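Local coordinates for protein aldehyde dehydrogenase (Anabaena variabilis, PDB 4H7N) that probably oxidises aldehydes to carboxylic acids with NAD+ as the electron acceptor, as other aldehyde dehydrogenases do, at residues F226-P238 with S438-R452. Numbering follows the deposited sequence.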
loop_
_atom_site.group_PDB
_atom_site.type_symbol
_atom_site.label_atom_id
_atom_site.label_comp_id
_atom_site.label_asym_id
_atom_site.label_seq_id
_atom_site.Cartn_x
_atom_site.Cartn_y
_atom_site.Cartn_z
ATOM N N PHE A 226 0.211 -12.951 -1.290
ATOM C CA PHE A 226 -0.544 -11.914 -2.008
ATOM C C PHE A 226 -1.534 -11.188 -1.086
ATOM O O PHE A 226 -2.711 -11.010 -1.429
ATOM C CB PHE A 226 -1.214 -12.444 -3.272
ATOM C CG PHE A 226 -1.416 -11.395 -4.326
ATOM C CD1 PHE A 226 -0.367 -10.967 -5.089
ATOM C CD2 PHE A 226 -2.654 -10.810 -4.524
ATOM C CE1 PHE A 226 -0.545 -10.034 -6.078
ATOM C CE2 PHE A 226 -2.824 -9.836 -5.478
ATOM C CZ PHE A 226 -1.750 -9.445 -6.262
ATOM N N ILE A 227 -1.019 -10.722 0.051
ATOM C CA ILE A 227 -1.759 -9.820 0.928
ATOM C C ILE A 227 -0.989 -8.517 1.224
ATOM O O ILE A 227 0.236 -8.462 1.168
ATOM C CB ILE A 227 -2.110 -10.499 2.270
ATOM C CG1 ILE A 227 -0.852 -10.805 3.074
ATOM C CG2 ILE A 227 -2.944 -11.758 2.093
ATOM C CD1 ILE A 227 -1.116 -11.315 4.456
ATOM N N PRO A 228 -1.710 -7.446 1.560
ATOM C CA PRO A 228 -1.078 -6.219 1.967
ATOM C C PRO A 228 -0.296 -6.388 3.255
ATOM O O PRO A 228 -0.728 -7.115 4.169
ATOM C CB PRO A 228 -2.246 -5.285 2.244
ATOM C CG PRO A 228 -3.428 -5.921 1.599
ATOM C CD PRO A 228 -3.165 -7.375 1.641
ATOM N N ALA A 229 0.827 -5.696 3.320
ATOM C CA ALA A 229 1.617 -5.614 4.541
ATOM C C ALA A 229 1.892 -4.166 4.926
ATOM O O ALA A 229 2.401 -3.371 4.113
ATOM C CB ALA A 229 2.929 -6.365 4.339
ATOM N N TYR A 230 1.604 -3.839 6.181
ATOM C CA TYR A 230 2.042 -2.598 6.780
ATOM C C TYR A 230 3.212 -2.915 7.686
ATOM O O TYR A 230 3.111 -3.732 8.617
ATOM C CB TYR A 230 0.943 -1.850 7.539
ATOM C CG TYR A 230 1.489 -0.552 8.147
ATOM C CD1 TYR A 230 1.531 0.629 7.399
ATOM C CD2 TYR A 230 1.950 -0.496 9.440
ATOM C CE1 TYR A 230 2.081 1.796 7.920
ATOM C CE2 TYR A 230 2.515 0.660 9.951
ATOM C CZ TYR A 230 2.560 1.802 9.190
ATOM O OH TYR A 230 3.084 2.985 9.677
ATOM N N LEU A 231 4.318 -2.240 7.439
ATOM C CA LEU A 231 5.569 -2.527 8.109
ATOM C C LEU A 231 6.200 -1.264 8.714
ATOM O O LEU A 231 6.413 -0.253 8.009
ATOM C CB LEU A 231 6.591 -3.107 7.137
ATOM C CG LEU A 231 6.117 -4.253 6.280
ATOM C CD1 LEU A 231 7.168 -4.526 5.235
ATOM C CD2 LEU A 231 5.877 -5.476 7.120
ATOM N N GLU A 232 6.598 -1.367 9.971
ATOM C CA GLU A 232 7.339 -0.279 10.633
ATOM C C GLU A 232 8.534 -0.902 11.317
ATOM O O GLU A 232 8.380 -1.715 12.230
ATOM C CB GLU A 232 6.439 0.477 11.585
ATOM C CG GLU A 232 6.961 1.878 11.889
ATOM C CD GLU A 232 5.866 2.940 11.913
ATOM O OE1 GLU A 232 5.018 3.039 10.973
ATOM O OE2 GLU A 232 5.896 3.709 12.882
ATOM N N LEU A 233 9.726 -0.621 10.787
ATOM C CA LEU A 233 10.903 -1.474 11.028
ATOM C C LEU A 233 12.071 -0.789 11.726
ATOM O O LEU A 233 13.208 -1.206 11.610
ATOM C CB LEU A 233 11.417 -2.067 9.725
ATOM C CG LEU A 233 10.398 -2.795 8.859
ATOM C CD1 LEU A 233 11.100 -3.526 7.736
ATOM C CD2 LEU A 233 9.576 -3.748 9.739
ATOM N N GLY A 234 11.812 0.250 12.471
ATOM C CA GLY A 234 12.884 0.792 13.264
ATOM C C GLY A 234 13.513 1.976 12.568
ATOM O O GLY A 234 13.104 2.415 11.475
ATOM N N GLY A 235 14.458 2.538 13.281
ATOM C CA GLY A 235 15.014 3.809 12.959
ATOM C C GLY A 235 16.387 4.007 13.581
ATOM O O GLY A 235 16.787 3.295 14.504
ATOM N N LYS A 236 17.087 4.994 13.045
ATOM C CA LYS A 236 18.279 5.529 13.657
ATOM C C LYS A 236 18.144 7.057 13.616
ATOM O O LYS A 236 18.878 7.793 12.912
ATOM C CB LYS A 236 19.513 5.025 12.893
ATOM C CG LYS A 236 20.814 5.225 13.619
ATOM C CD LYS A 236 21.091 4.136 14.620
ATOM C CE LYS A 236 22.423 4.352 15.354
ATOM N NZ LYS A 236 22.450 3.578 16.615
ATOM N N ASP A 237 17.171 7.548 14.355
ATOM C CA ASP A 237 16.781 8.931 14.189
ATOM C C ASP A 237 17.886 9.921 14.619
ATOM O O ASP A 237 18.418 9.809 15.731
ATOM C CB ASP A 237 15.494 9.225 14.929
ATOM C CG ASP A 237 14.239 8.522 14.324
ATOM O OD1 ASP A 237 14.286 7.690 13.336
ATOM O OD2 ASP A 237 13.141 8.798 14.902
ATOM N N PRO A 238 18.278 10.849 13.716
ATOM C CA PRO A 238 19.255 11.883 14.065
ATOM C C PRO A 238 18.632 13.174 14.597
ATOM O O PRO A 238 17.514 13.525 14.222
ATOM C CB PRO A 238 19.915 12.141 12.777
ATOM C CG PRO A 238 18.839 11.928 11.755
ATOM C CD PRO A 238 17.927 10.884 12.312
ATOM N N SER A 438 12.936 1.799 6.800
ATOM C CA SER A 438 12.169 1.989 8.028
ATOM C C SER A 438 10.720 1.552 7.903
ATOM O O SER A 438 10.042 1.420 8.914
ATOM C CB SER A 438 12.256 3.416 8.468
ATOM O OG SER A 438 13.495 3.597 9.136
ATOM N N GLY A 439 10.227 1.386 6.674
ATOM C CA GLY A 439 8.887 0.883 6.486
ATOM C C GLY A 439 8.312 0.944 5.093
ATOM O O GLY A 439 8.946 1.471 4.171
ATOM N N LEU A 440 7.143 0.339 4.977
ATOM C CA LEU A 440 6.297 0.363 3.771
ATOM C C LEU A 440 4.845 0.271 4.191
ATOM O O LEU A 440 4.550 -0.261 5.236
ATOM C CB LEU A 440 6.541 -0.863 2.900
ATOM C CG LEU A 440 7.822 -1.004 2.117
ATOM C CD1 LEU A 440 7.893 -2.367 1.449
ATOM C CD2 LEU A 440 7.992 0.100 1.109
ATOM N N GLY A 441 3.942 0.685 3.301
ATOM C CA GLY A 441 2.517 0.488 3.443
ATOM C C GLY A 441 1.721 1.741 3.815
ATOM O O GLY A 441 0.559 1.630 4.211
ATOM N N GLY A 442 2.330 2.919 3.724
ATOM C CA GLY A 442 1.592 4.156 3.968
ATOM C C GLY A 442 1.728 4.656 5.421
ATOM O O GLY A 442 2.787 4.605 6.013
ATOM N N SER A 443 0.659 5.197 5.944
ATOM C CA SER A 443 0.704 5.884 7.236
ATOM C C SER A 443 -0.302 5.231 8.177
ATOM O O SER A 443 -1.376 4.825 7.722
ATOM C CB SER A 443 0.350 7.372 7.045
ATOM O OG SER A 443 0.593 8.031 8.264
ATOM N N ARG A 444 0.041 5.126 9.455
ATOM C CA ARG A 444 -0.911 4.637 10.481
ATOM C C ARG A 444 -1.514 5.785 11.227
ATOM O O ARG A 444 -2.262 5.602 12.166
ATOM C CB ARG A 444 -0.284 3.625 11.447
ATOM C CG ARG A 444 0.906 4.100 12.201
ATOM C CD ARG A 444 1.160 3.226 13.404
ATOM N NE ARG A 444 1.395 1.802 13.146
ATOM C CZ ARG A 444 2.450 1.120 13.601
ATOM N NH1 ARG A 444 3.412 1.725 14.283
ATOM N NH2 ARG A 444 2.549 -0.181 13.397
ATOM N N VAL A 445 -1.244 6.988 10.757
ATOM C CA VAL A 445 -1.705 8.185 11.417
ATOM C C VAL A 445 -2.813 8.801 10.595
ATOM O O VAL A 445 -2.808 8.760 9.372
ATOM C CB VAL A 445 -0.517 9.144 11.704
ATOM C CG1 VAL A 445 -0.995 10.572 11.905
ATOM C CG2 VAL A 445 0.242 8.651 12.943
ATOM N N GLY A 446 -3.811 9.301 11.292
ATOM C CA GLY A 446 -4.899 10.039 10.672
ATOM C C GLY A 446 -5.875 9.192 9.916
ATOM O O GLY A 446 -6.007 8.012 10.168
ATOM N N ALA A 447 -6.561 9.821 8.980
ATOM C CA ALA A 447 -7.448 9.153 8.045
ATOM C C ALA A 447 -6.836 7.904 7.501
ATOM O O ALA A 447 -7.348 6.846 7.755
ATOM C CB ALA A 447 -7.818 10.075 6.888
ATOM N N ALA A 448 -5.754 8.039 6.736
ATOM C CA ALA A 448 -5.137 6.906 6.014
ATOM C C ALA A 448 -4.813 5.716 6.913
ATOM O O ALA A 448 -4.791 4.581 6.463
ATOM C CB ALA A 448 -3.881 7.369 5.291
ATOM N N GLY A 449 -4.604 5.985 8.201
ATOM C CA GLY A 449 -4.394 4.992 9.200
ATOM C C GLY A 449 -5.601 4.083 9.461
ATOM O O GLY A 449 -5.434 2.964 9.994
ATOM N N LEU A 450 -6.808 4.546 9.109
ATOM C CA LEU A 450 -7.957 3.692 9.196
ATOM C C LEU A 450 -8.297 3.176 7.816
ATOM O O LEU A 450 -8.655 2.044 7.656
ATOM C CB LEU A 450 -9.140 4.404 9.826
ATOM C CG LEU A 450 -10.241 3.401 10.095
ATOM C CD1 LEU A 450 -10.737 3.589 11.481
ATOM C CD2 LEU A 450 -11.322 3.601 9.064
ATOM N N LYS A 451 -8.145 4.017 6.799
ATOM C CA LYS A 451 -8.530 3.618 5.469
ATOM C C LYS A 451 -7.694 2.527 4.849
ATOM O O LYS A 451 -8.154 1.775 4.007
ATOM C CB LYS A 451 -8.602 4.846 4.590
ATOM C CG LYS A 451 -9.737 5.764 5.043
ATOM C CD LYS A 451 -9.905 6.980 4.135
ATOM C CE LYS A 451 -10.947 6.708 3.052
ATOM N NZ LYS A 451 -12.297 6.558 3.667
ATOM N N ARG A 452 -6.477 2.347 5.307
ATOM C CA ARG A 452 -5.741 1.203 4.848
ATOM C C ARG A 452 -6.441 -0.149 5.058
ATOM O O ARG A 452 -6.107 -1.130 4.363
ATOM C CB ARG A 452 -4.318 1.247 5.380
ATOM C CG ARG A 452 -4.166 0.916 6.798
ATOM C CD ARG A 452 -2.787 1.389 7.344
ATOM N NE ARG A 452 -3.062 1.654 8.744
ATOM C CZ ARG A 452 -2.410 1.187 9.812
ATOM N NH1 ARG A 452 -1.351 0.411 9.708
ATOM N NH2 ARG A 452 -2.820 1.558 11.018
HETATM O O HOH W 1 4.052 5.258 8.560
#
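Leu-231 and Leu-440 form an antiparallel hydrogen-bonded pair. Leu-231 N gives a nearly straight bond to Leu-440 O (3.0 Å), and Leu-440 N returns one to Leu-231 O. Leu-233 N then donates to Ser-438 O at 2.8 Å, from above the carbonyl plane. Ser-438 OG donates to Gly-234 O (2.6 Å), in the plane of that carbonyl, and accepts from Gly-391 N. Strand 439-440 thus adds an edge to the sheet of the Rossmann-type NAD-binding domain of this family, beside strand 229-232, which carries the predicted active-site Glu-232. The Tyr-230 side chain, with chi1 at 180°, swings its CG away from the backbone N and brings the ring against Arg-452. Arg-452 NH1 lies over one face of the ring, 3.4 Å from Tyr-230 CG; this is a cation-pi contact. Tyr-230 OH lies implausibly close to Glu-232 OE1 (2.3 Å), so the details of that bond are doubtful. Water 1 is hydrogen-bonded to Tyr-230 OH and to Gly-442 O. Glu-232 OE2 meets Arg-444 NH1 at 3.5 Å by charge alone, well out of the guanidinium plane. Both arginines are salt-bridged to Asp-146. A leucine in place of Tyr-230 would probably leave water 1 without its hydroxyl partner and the Arg-452 guanidinium without an aromatic face. Arg-452 NE and NH2 both donate to Gly-449 O, which fixes the guanidinium's rotation.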